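Local atomic coordinates of myosin-17 (PDB entry 7KFL), a protein that is a plant class XI myosin that probably carries cargo along actin filaments, binding it through the globular tail described here. Residues L181-C185 with H214-I218; I250-F255 with E298-I302. One frame throughout, in Å; residues are numbered along the deposited sequence.

Contact 1. Residues L181-C185 with H214-I218; sequences LLGLC and HWQSI
Antiparallel helices can pack mainly through side chains, with no hydrogen bond crossing between the segments, as residues 181-185 of helix 150-186 do against 214-218 of helix 205-231. The latter is kinked at His-214 and Trp-215, whose N atoms lack a bond to the turn before. The local axes pass 9.3 Å apart at a signed crossing angle of -159°, with the CA atoms of Leu-181 and His-214 5.9 Å apart. The CA-to-CB bond of Leu-181 (m, t) points toward the other helix: its CB lies 3.5 Å from CG1 of Ile-218, and its CD1 reaches 3.8 Å from CB of Ser-217, whose OG is hydrogen-bonded to Ala-213 O. Leu-182 leaves its helix sideways, yet its CD2 comes within 3.6 Å of CD1 of Ile-218 and 4.1 Å of CZ3 of Trp-215. Such packing is characteristic of the helical bundle of the myosin globular tail; here helix 236-260 covers Leu-182 and Trp-215, and helix 267-287 packs on Cys-185, Trp-215 and Ile-218. Leu-184 lays its CB over a face of the His-214 imidazole, a CH-pi contact 3.9 Å from the ring centroid. Cys-185 (m) then sets its SG squarely above the six-membered ring of Trp-215, 3.2 Å from the centroid along the ring normal. This sulfur-aromatic contact depends on the indole (chi1 m, chi2 119°) swinging back from a CA-to-CB bond that points away.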
loop_
_atom_site.group_PDB
_atom_site.type_symbol
_atom_site.label_atom_id
_atom_site.label_comp_id
_atom_site.label_asym_id
_atom_site.label_seq_id
_atom_site.Cartn_x
_atom_site.Cartn_y
_atom_site.Cartn_z
ATOM N N LEU A 181 -14.293 1.312 9.630
ATOM C CA LEU A 181 -15.226 2.031 8.715
ATOM C C LEU A 181 -15.856 1.029 7.742
ATOM O O LEU A 181 -17.083 1.102 7.529
ATOM C CB LEU A 181 -14.471 3.130 7.957
ATOM C CG LEU A 181 -13.755 4.173 8.814
ATOM C CD1 LEU A 181 -13.047 5.191 7.932
ATOM C CD2 LEU A 181 -14.721 4.872 9.759
ATOM N N LEU A 182 -15.045 0.131 7.174
ATOM C CA LEU A 182 -15.520 -1.010 6.347
ATOM C C LEU A 182 -16.372 -1.928 7.233
ATOM O O LEU A 182 -17.423 -2.405 6.759
ATOM C CB LEU A 182 -14.314 -1.742 5.749
ATOM C CG LEU A 182 -13.492 -0.936 4.742
ATOM C CD1 LEU A 182 -12.158 -1.610 4.461
ATOM C CD2 LEU A 182 -14.265 -0.727 3.449
ATOM N N GLY A 183 -15.948 -2.127 8.487
ATOM C CA GLY A 183 -16.722 -2.821 9.534
ATOM C C GLY A 183 -18.145 -2.293 9.627
ATOM O O GLY A 183 -19.066 -3.117 9.773
ATOM N N LEU A 184 -18.321 -0.969 9.538
ATOM C CA LEU A 184 -19.646 -0.294 9.628
ATOM C C LEU A 184 -20.359 -0.352 8.268
ATOM O O LEU A 184 -21.599 -0.465 8.271
ATOM C CB LEU A 184 -19.459 1.152 10.107
ATOM C CG LEU A 184 -18.947 1.320 11.539
ATOM C CD1 LEU A 184 -18.596 2.771 11.820
ATOM C CD2 LEU A 184 -19.961 0.823 12.558
ATOM N N CYS A 185 -19.617 -0.276 7.156
ATOM C CA CYS A 185 -20.150 -0.441 5.773
ATOM C C CYS A 185 -20.804 -1.822 5.625
ATOM O O CYS A 185 -21.889 -1.895 5.028
ATOM C CB CYS A 185 -19.065 -0.281 4.712
ATOM S SG CYS A 185 -18.581 1.437 4.402
ATOM N N HIS A 214 -20.023 6.776 5.878
ATOM C CA HIS A 214 -18.905 5.851 6.205
ATOM C C HIS A 214 -17.956 5.730 5.006
ATOM O O HIS A 214 -16.732 5.678 5.231
ATOM C CB HIS A 214 -19.448 4.497 6.675
ATOM C CG HIS A 214 -20.165 4.570 7.981
ATOM N ND1 HIS A 214 -19.792 5.453 8.978
ATOM C CD2 HIS A 214 -21.211 3.868 8.470
ATOM C CE1 HIS A 214 -20.583 5.297 10.020
ATOM N NE2 HIS A 214 -21.461 4.330 9.734
ATOM N N TRP A 215 -18.493 5.696 3.782
ATOM C CA TRP A 215 -17.689 5.705 2.529
ATOM C C TRP A 215 -16.893 7.010 2.457
ATOM O O TRP A 215 -15.721 6.965 2.038
ATOM C CB TRP A 215 -18.572 5.526 1.290
ATOM C CG TRP A 215 -19.321 4.229 1.255
ATOM C CD1 TRP A 215 -20.674 4.066 1.236
ATOM C CD2 TRP A 215 -18.759 2.905 1.228
ATOM N NE1 TRP A 215 -20.995 2.738 1.194
ATOM C CE2 TRP A 215 -19.842 2.001 1.191
ATOM C CE3 TRP A 215 -17.454 2.396 1.225
ATOM C CZ2 TRP A 215 -19.659 0.619 1.157
ATOM C CZ3 TRP A 215 -17.273 1.030 1.194
ATOM C CH2 TRP A 215 -18.363 0.158 1.163
ATOM N N GLN A 216 -17.515 8.122 2.863
ATOM C CA GLN A 216 -16.897 9.474 2.885
ATOM C C GLN A 216 -15.807 9.528 3.964
ATOM O O GLN A 216 -14.773 10.177 3.712
ATOM C CB GLN A 216 -17.978 10.541 3.076
ATOM C CG GLN A 216 -18.912 10.659 1.878
ATOM C CD GLN A 216 -20.108 11.548 2.119
ATOM O OE1 GLN A 216 -20.217 12.236 3.132
ATOM N NE2 GLN A 216 -21.028 11.537 1.168
ATOM N N SER A 217 -16.011 8.868 5.109
ATOM C CA SER A 217 -15.014 8.769 6.211
ATOM C C SER A 217 -13.732 8.095 5.702
ATOM O O SER A 217 -12.630 8.559 6.065
ATOM C CB SER A 217 -15.572 8.033 7.403
ATOM O OG SER A 217 -16.772 8.637 7.855
ATOM N N ILE A 218 -13.877 7.034 4.900
ATOM C CA ILE A 218 -12.751 6.260 4.298
ATOM C C ILE A 218 -11.988 7.174 3.330
ATOM O O ILE A 218 -10.743 7.214 3.418
ATOM C CB ILE A 218 -13.268 4.971 3.622
ATOM C CG1 ILE A 218 -13.701 3.938 4.667
ATOM C CG2 ILE A 218 -12.237 4.395 2.660
ATOM C CD1 ILE A 218 -14.493 2.777 4.109
#

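Contact 2. Residues I250-F255 with E298-I302; sequences INVQLF and ELRHI
Residues 250-255 are helical throughout, within helix 236-260, whereas 298-302 run into the first turn of helix 300-309, with Leu-299 at its N-cap position. The backbones come close: CA atoms are 4.8 Å apart for Asn-251 and Leu-299, and 4.9 Å for Phe-255 and Ile-302. Asn-251 exemplifies how a buried polar side chain can serve a helix start from outside: with chi1 t, its OD1 accepts a 3.1 Å hydrogen bond from Ile-302 N, an amide in the helix's first turn. Apolar contacts flank this bond, Ile-250 CG2 meeting Leu-299 CD2 at 3.6 Å and Leu-254 CB meeting Ile-302 CG1 at 3.7 Å. Phe-255 (chi1 t) offers its ring face to the edge of His-301 (chi1 m), centroids 5.5 Å apart and planes at 64°. Both segments belong to the DIL-domain region; around them helix 267-287 packs on Ile-250, Leu-299 and Ile-302, helix 150-186 covers Ile-250, and a loop brings Leu-378 onto Asn-251 and Phe-255.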
loop_
_atom_site.group_PDB
_atom_site.type_symbol
_atom_site.label_atom_id
_atom_site.label_comp_id
_atom_site.label_asym_id
_atom_site.label_seq_id
_atom_site.Cartn_x
_atom_site.Cartn_y
_atom_site.Cartn_z
ATOM N N ILE A 250 -9.479 -3.342 0.595
ATOM C CA ILE A 250 -10.904 -2.895 0.512
ATOM C C ILE A 250 -11.686 -3.910 -0.329
ATOM O O ILE A 250 -12.757 -4.359 0.127
ATOM C CB ILE A 250 -11.010 -1.463 -0.052
ATOM C CG1 ILE A 250 -10.586 -0.426 0.993
ATOM C CG2 ILE A 250 -12.409 -1.182 -0.584
ATOM C CD1 ILE A 250 -10.306 0.946 0.424
ATOM N N ASN A 251 -11.159 -4.250 -1.507
ATOM C CA ASN A 251 -11.769 -5.211 -2.465
ATOM C C ASN A 251 -12.066 -6.533 -1.751
ATOM O O ASN A 251 -13.150 -7.094 -1.978
ATOM C CB ASN A 251 -10.856 -5.465 -3.665
ATOM C CG ASN A 251 -11.448 -6.472 -4.625
ATOM O OD1 ASN A 251 -12.430 -6.183 -5.303
ATOM N ND2 ASN A 251 -10.864 -7.657 -4.675
ATOM N N VAL A 252 -11.118 -7.000 -0.934
ATOM C CA VAL A 252 -11.170 -8.292 -0.189
ATOM C C VAL A 252 -12.283 -8.219 0.861
ATOM O O VAL A 252 -13.137 -9.118 0.871
ATOM C CB VAL A 252 -9.801 -8.605 0.447
ATOM C CG1 VAL A 252 -9.883 -9.686 1.517
ATOM C CG2 VAL A 252 -8.780 -8.981 -0.614
ATOM N N GLN A 253 -12.267 -7.186 1.707
ATOM C CA GLN A 253 -13.201 -7.024 2.856
ATOM C C GLN A 253 -14.651 -6.989 2.354
ATOM O O GLN A 253 -15.500 -7.666 2.966
ATOM C CB GLN A 253 -12.855 -5.758 3.642
ATOM C CG GLN A 253 -11.534 -5.854 4.391
ATOM C CD GLN A 253 -11.557 -6.954 5.421
ATOM O OE1 GLN A 253 -12.492 -7.072 6.210
ATOM N NE2 GLN A 253 -10.524 -7.780 5.420
ATOM N N LEU A 254 -14.915 -6.239 1.279
ATOM C CA LEU A 254 -16.279 -6.025 0.726
ATOM C C LEU A 254 -16.742 -7.268 -0.038
ATOM O O LEU A 254 -17.901 -7.680 0.164
ATOM C CB LEU A 254 -16.279 -4.793 -0.185
ATOM C CG LEU A 254 -16.027 -3.457 0.513
ATOM C CD1 LEU A 254 -16.005 -2.320 -0.500
ATOM C CD2 LEU A 254 -17.066 -3.192 1.593
ATOM N N PHE A 255 -15.886 -7.836 -0.892
ATOM C CA PHE A 255 -16.228 -9.013 -1.732
ATOM C C PHE A 255 -16.440 -10.249 -0.849
ATOM O O PHE A 255 -17.333 -11.049 -1.165
ATOM C CB PHE A 255 -15.159 -9.292 -2.788
ATOM C CG PHE A 255 -15.504 -10.452 -3.686
ATOM C CD1 PHE A 255 -16.387 -10.291 -4.742
ATOM C CD2 PHE A 255 -14.983 -11.713 -3.448
ATOM C CE1 PHE A 255 -16.716 -11.361 -5.557
ATOM C CE2 PHE A 255 -15.311 -12.781 -4.268
ATOM C CZ PHE A 255 -16.179 -12.604 -5.318
ATOM N N GLU A 298 -8.118 -2.664 -8.724
ATOM C CA GLU A 298 -8.009 -3.647 -7.611
ATOM C C GLU A 298 -9.402 -3.999 -7.073
ATOM O O GLU A 298 -9.522 -5.070 -6.454
ATOM C CB GLU A 298 -7.104 -3.107 -6.503
ATOM C CG GLU A 298 -5.632 -3.206 -6.852
ATOM C CD GLU A 298 -5.163 -4.633 -7.073
ATOM O OE1 GLU A 298 -5.328 -5.453 -6.145
ATOM O OE2 GLU A 298 -4.667 -4.928 -8.184
ATOM N N LEU A 299 -10.406 -3.144 -7.309
ATOM C CA LEU A 299 -11.814 -3.348 -6.863
ATOM C C LEU A 299 -12.616 -4.113 -7.927
ATOM O O LEU A 299 -13.852 -4.207 -7.767
ATOM C CB LEU A 299 -12.459 -1.984 -6.587
ATOM C CG LEU A 299 -11.853 -1.164 -5.449
ATOM C CD1 LEU A 299 -12.500 0.209 -5.380
ATOM C CD2 LEU A 299 -11.998 -1.876 -4.114
ATOM N N ARG A 300 -11.956 -4.640 -8.967
ATOM C CA ARG A 300 -12.613 -5.286 -10.139
ATOM C C ARG A 300 -13.554 -6.410 -9.678
ATOM O O ARG A 300 -14.596 -6.588 -10.333
ATOM C CB ARG A 300 -11.573 -5.785 -11.151
ATOM C CG ARG A 300 -10.585 -6.809 -10.611
ATOM C CD ARG A 300 -9.412 -7.016 -11.554
ATOM N NE ARG A 300 -8.341 -7.800 -10.940
ATOM C CZ ARG A 300 -7.823 -8.932 -11.425
ATOM N NH1 ARG A 300 -8.253 -9.448 -12.566
ATOM N NH2 ARG A 300 -6.854 -9.541 -10.762
ATOM N N HIS A 301 -13.214 -7.133 -8.601
ATOM C CA HIS A 301 -14.056 -8.211 -8.007
ATOM C C HIS A 301 -15.356 -7.615 -7.456
ATOM O O HIS A 301 -16.436 -8.002 -7.939
ATOM C CB HIS A 301 -13.327 -8.968 -6.888
ATOM C CG HIS A 301 -12.207 -9.844 -7.340
ATOM N ND1 HIS A 301 -12.375 -11.199 -7.558
ATOM C CD2 HIS A 301 -10.904 -9.579 -7.579
ATOM C CE1 HIS A 301 -11.227 -11.727 -7.930
ATOM N NE2 HIS A 301 -10.308 -10.753 -7.952
ATOM N N ILE A 302 -15.250 -6.728 -6.463
ATOM C CA ILE A 302 -16.425 -6.134 -5.752
ATOM C C ILE A 302 -17.282 -5.360 -6.761
ATOM O O ILE A 302 -18.516 -5.478 -6.682
ATOM C CB ILE A 302 -16.002 -5.269 -4.541
ATOM C CG1 ILE A 302 -17.214 -4.744 -3.763
ATOM C CG2 ILE A 302 -15.082 -4.127 -4.948
ATOM C CD1 ILE A 302 -18.137 -5.821 -3.237
#

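How the contacts relate
The two contacts use four different helices, yet they are neighbours in the bundle. Contact 1 closes before contact 2 opens along the chain, and helices 205-231 and 236-260, which follow one another, carry the later segment of the first and the earlier segment of the second. The contact centres lie 14 Å apart, on the same side of the chain's centre, and helix 236-260 packs directly against contact 1: Trp-215 CH2 is 3.6 Å from Leu-254 CD2, and Leu-182 CD1 is 4.0 Å from Ile-250 CG1. Helix 267-287 packs against both contacts. These apolar touches link helices 150-186 and 205-231 to the DIL-domain region of the cargo-binding tail.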